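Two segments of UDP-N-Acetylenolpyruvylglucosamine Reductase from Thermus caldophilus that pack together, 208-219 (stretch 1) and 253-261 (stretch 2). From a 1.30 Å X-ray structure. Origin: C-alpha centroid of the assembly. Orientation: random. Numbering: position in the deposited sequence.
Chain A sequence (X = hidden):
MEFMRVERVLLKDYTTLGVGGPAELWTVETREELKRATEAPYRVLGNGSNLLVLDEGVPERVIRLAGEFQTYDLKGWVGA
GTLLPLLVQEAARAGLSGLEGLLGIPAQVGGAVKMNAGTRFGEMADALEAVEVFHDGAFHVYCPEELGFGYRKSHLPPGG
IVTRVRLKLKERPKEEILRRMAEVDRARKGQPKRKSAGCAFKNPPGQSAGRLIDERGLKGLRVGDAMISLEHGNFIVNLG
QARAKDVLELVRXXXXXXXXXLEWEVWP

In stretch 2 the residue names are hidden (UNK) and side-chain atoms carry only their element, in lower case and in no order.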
# COMPACT_ATOMS: atom_id res chain seq x y z
N SER A 208 -8.91 -14.22 -13.77
CA SER A 208 -9.14 -12.91 -13.16
C SER A 208 -10.10 -13.02 -11.98
O SER A 208 -11.23 -13.46 -12.14
CB SER A 208 -9.72 -11.93 -14.18
OG SER A 208 -10.30 -10.80 -13.55
N ALA A 209 -9.64 -12.60 -10.80
CA ALA A 209 -10.46 -12.64 -9.58
C ALA A 209 -11.77 -11.87 -9.73
O ALA A 209 -12.84 -12.41 -9.42
CB ALA A 209 -9.66 -12.14 -8.38
N GLY A 210 -11.70 -10.63 -10.20
CA GLY A 210 -12.89 -9.80 -10.38
C GLY A 210 -13.92 -10.42 -11.31
O GLY A 210 -15.10 -10.47 -10.99
N ARG A 211 -13.44 -10.90 -12.46
CA ARG A 211 -14.31 -11.54 -13.44
C ARG A 211 -14.89 -12.85 -12.90
O ARG A 211 -16.09 -13.11 -13.09
CB ARG A 211 -13.56 -11.78 -14.76
CG ARG A 211 -14.45 -11.82 -15.98
CD ARG A 211 -13.65 -11.76 -17.28
NE ARG A 211 -12.71 -10.65 -17.29
CZ ARG A 211 -11.39 -10.78 -17.41
NH1 ARG A 211 -10.83 -11.98 -17.56
NH2 ARG A 211 -10.62 -9.70 -17.40
N LEU A 212 -14.07 -13.65 -12.23
CA LEU A 212 -14.54 -14.91 -11.62
C LEU A 212 -15.63 -14.65 -10.59
O LEU A 212 -16.67 -15.31 -10.60
CB LEU A 212 -13.39 -15.71 -10.97
CG LEU A 212 -12.43 -16.49 -11.87
CD1 LEU A 212 -11.22 -16.95 -11.05
CD2 LEU A 212 -13.09 -17.69 -12.56
N ILE A 213 -15.40 -13.67 -9.72
CA ILE A 213 -16.36 -13.33 -8.67
C ILE A 213 -17.66 -12.82 -9.30
O ILE A 213 -18.74 -13.23 -8.89
CB ILE A 213 -15.74 -12.32 -7.67
CG1 ILE A 213 -14.63 -13.01 -6.86
CG2 ILE A 213 -16.81 -11.75 -6.74
CD1 ILE A 213 -13.68 -12.04 -6.13
N ASP A 214 -17.54 -11.96 -10.31
CA ASP A 214 -18.68 -11.47 -11.10
C ASP A 214 -19.50 -12.61 -11.70
O ASP A 214 -20.72 -12.67 -11.50
CB ASP A 214 -18.21 -10.50 -12.20
CG ASP A 214 -19.35 -9.66 -12.78
OD1 ASP A 214 -19.08 -8.91 -13.75
OD2 ASP A 214 -20.50 -9.71 -12.29
N GLU A 215 -18.85 -13.53 -12.43
CA GLU A 215 -19.55 -14.65 -13.10
C GLU A 215 -20.25 -15.56 -12.10
O GLU A 215 -21.26 -16.18 -12.42
CB GLU A 215 -18.61 -15.48 -14.00
CG GLU A 215 -19.32 -16.53 -14.91
CD GLU A 215 -19.74 -17.81 -14.19
OE1 GLU A 215 -20.80 -18.39 -14.53
OE2 GLU A 215 -19.02 -18.24 -13.26
N ARG A 216 -19.69 -15.65 -10.89
CA ARG A 216 -20.30 -16.45 -9.83
C ARG A 216 -21.46 -15.73 -9.13
O ARG A 216 -22.08 -16.29 -8.23
CB ARG A 216 -19.25 -16.90 -8.81
CG ARG A 216 -18.15 -17.75 -9.40
CD ARG A 216 -18.69 -18.87 -10.29
NE ARG A 216 -17.61 -19.73 -10.77
CZ ARG A 216 -17.02 -20.65 -10.02
NH1 ARG A 216 -17.42 -20.86 -8.77
NH2 ARG A 216 -16.04 -21.38 -10.53
N GLY A 217 -21.74 -14.51 -9.56
CA GLY A 217 -22.89 -13.76 -9.06
C GLY A 217 -22.71 -13.19 -7.67
O GLY A 217 -23.68 -12.84 -6.99
N LEU A 218 -21.46 -13.07 -7.22
CA LEU A 218 -21.22 -12.72 -5.82
C LEU A 218 -21.25 -11.22 -5.52
O LEU A 218 -21.32 -10.84 -4.36
CB LEU A 218 -19.93 -13.38 -5.31
CG LEU A 218 -19.84 -14.90 -5.50
CD1 LEU A 218 -18.54 -15.43 -4.91
CD2 LEU A 218 -21.05 -15.63 -4.91
N LYS A 219 -21.22 -10.38 -6.55
CA LYS A 219 -21.38 -8.94 -6.33
C LYS A 219 -22.65 -8.69 -5.54
O LYS A 219 -23.69 -9.32 -5.79
CB LYS A 219 -21.41 -8.17 -7.64
CG LYS A 219 -20.09 -8.22 -8.38
CD LYS A 219 -20.21 -7.74 -9.81
CE LYS A 219 -19.89 -6.28 -9.93
NZ LYS A 219 -20.17 -5.72 -11.29
N UNK A 253 -16.80 -16.57 2.45
CA UNK A 253 -17.90 -16.87 1.55
C UNK A 253 -17.44 -16.95 0.10
O UNK A 253 -17.85 -17.84 -0.64
c UNK A 253 -19.73 -15.91 3.05
n UNK A 253 -22.00 -16.26 2.27
c UNK A 253 -20.89 -16.88 2.99
c UNK A 253 -19.01 -15.83 1.71
n UNK A 253 -23.74 -16.22 0.78
c UNK A 253 -22.75 -16.88 1.38
n UNK A 253 -22.50 -18.15 1.07
N UNK A 254 -16.55 -16.04 -0.30
CA UNK A 254 -15.97 -16.09 -1.65
C UNK A 254 -15.14 -17.36 -1.82
O UNK A 254 -15.23 -18.03 -2.84
c UNK A 254 -15.12 -14.83 -2.00
c UNK A 254 -14.42 -15.00 -3.36
c UNK A 254 -15.99 -13.58 -1.99
N UNK A 255 -14.34 -17.68 -0.80
CA UNK A 255 -13.45 -18.83 -0.86
C UNK A 255 -14.19 -20.17 -0.84
O UNK A 255 -13.64 -21.19 -1.28
c UNK A 255 -12.42 -18.74 0.26
n UNK A 255 -9.23 -16.99 0.88
c UNK A 255 -11.43 -17.59 0.05
c UNK A 255 -10.45 -17.43 1.20
o UNK A 255 -10.79 -17.68 2.35
N UNK A 256 -15.42 -20.19 -0.34
CA UNK A 256 -16.28 -21.39 -0.47
C UNK A 256 -16.56 -21.67 -1.95
O UNK A 256 -16.68 -22.83 -2.35
o UNK A 256 -19.35 -22.31 2.60
c UNK A 256 -17.58 -21.24 0.35
c UNK A 256 -19.61 -22.40 1.37
c UNK A 256 -18.46 -22.50 0.38
o UNK A 256 -20.77 -22.43 0.92
N UNK A 257 -16.61 -20.63 -2.77
CA UNK A 257 -16.95 -20.74 -4.20
C UNK A 257 -15.78 -20.77 -5.17
O UNK A 257 -15.90 -21.35 -6.26
o UNK A 257 -20.26 -21.30 -2.84
o UNK A 257 -20.24 -21.25 -5.02
c UNK A 257 -19.94 -20.77 -3.91
c UNK A 257 -19.15 -19.47 -3.86
c UNK A 257 -17.84 -19.57 -4.62
N UNK A 258 -14.69 -20.11 -4.80
CA UNK A 258 -13.54 -19.90 -5.68
C UNK A 258 -12.24 -20.06 -4.89
O UNK A 258 -12.10 -19.47 -3.82
c UNK A 258 -14.95 -16.71 -7.43
c UNK A 258 -13.59 -18.51 -6.31
c UNK A 258 -14.70 -18.20 -7.33
c UNK A 258 -14.36 -18.81 -8.69
N UNK A 259 -11.30 -20.89 -5.39
CA UNK A 259 -10.01 -21.03 -4.70
C UNK A 259 -9.12 -19.78 -4.85
O UNK A 259 -8.08 -19.82 -5.53
c UNK A 259 -9.38 -22.25 -5.39
c UNK A 259 -11.37 -21.74 -6.60
c UNK A 259 -9.95 -22.23 -6.76
N UNK A 260 -9.52 -18.69 -4.22
CA UNK A 260 -8.78 -17.43 -4.28
C UNK A 260 -8.02 -17.17 -2.98
O UNK A 260 -8.51 -17.47 -1.90
c UNK A 260 -9.73 -16.26 -4.56
c UNK A 260 -9.48 -16.09 -7.06
c UNK A 260 -11.48 -15.10 -5.94
c UNK A 260 -10.46 -16.23 -5.91
N UNK A 261 -6.81 -16.62 -3.11
CA UNK A 261 -6.00 -16.22 -1.96
C UNK A 261 -6.09 -14.70 -1.79
O UNK A 261 -6.21 -13.97 -2.77
o UNK A 261 -5.10 -19.93 -0.71
c UNK A 261 -4.55 -18.81 -0.74
c UNK A 261 -4.53 -16.65 -2.13
o UNK A 261 -4.21 -18.20 0.30
c UNK A 261 -4.29 -18.17 -2.10
O HOH W 1 -14.43 -22.72 -8.56
O HOH W 2 -20.06 -20.25 -7.70

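Position 253 carries three carbons in a row, a nitrogen, and a carbon bearing two more nitrogens. That is a guanidinium, and the residue is Arg 253. It makes no contact with stretch 1 and lies exposed.

At position 254 a single carbon bears two others, so the side chain forks at CB. One branch lies 4.0 Å from Ile 213 CG1, the other 4.3 Å from Leu 218 CD1. This is Val 254, short and apolar, suited to a buried place where the helix backbone itself comes close: its CA is 4.2 Å from Leu 218 CD1.

Position 255 has three carbons, the third carrying one oxygen and one nitrogen, and points away from stretch 1. It is Gln 255, whose amide nitrogen NE2 donates to the backbone O of position 260 at 2.9 Å, tying the helix to the segment that follows.

Position 256 shows three carbons ending in two oxygens, a carboxylate: Glu 256, exposed and out of reach of stretch 1.

Position 257 has the same atoms, but its CB points toward stretch 1 and lies 4.2 Å from Leu 218 CD1. It is Glu 257. A water accepts from Arg 216 NH1 and donates to Glu 257 OE1, both at 2.9 Å, so the carboxylate meets the arginine through solvent.

Position 258 has four carbons forked at the second. One terminal carbon lies 3.8 Å from Ile 213 CG1; the other lies 3.5 Å from Arg 216 CZ, over one face of the guanidinium. This is Leu 258, buried.

At position 259 three carbons close a ring onto the backbone nitrogen: Pro 259. It does not touch stretch 1, and its ring leaves no amide hydrogen to donate.

Position 260 again has four carbons forked at the second, with ends 3.8 Å from Ile 213 CD1 and 4.2 Å from Ala 209 CB. Leu 260 fits this buried apolar site.

Position 261 ends three carbons in two oxygens: Glu 261, exposed and clear of stretch 1.

The contact is chiefly apolar. Leu 258 packs against Leu 212 and Ile 213, while Val 254 and Leu 260 extend the packing to Leu 218 and Ala 209. At the exposed margin, Arg 216 NH1 donates a weak hydrogen bond to Glu 257 O at 3.0 Å, and a second water links Arg 216 NH2 to that same oxygen. Leu 258 CD2 thus lies over one face of the guanidinium, while NH1 and NH2 each donate to a water.

Stretch 2, residues 253-261: RVQEELPLE
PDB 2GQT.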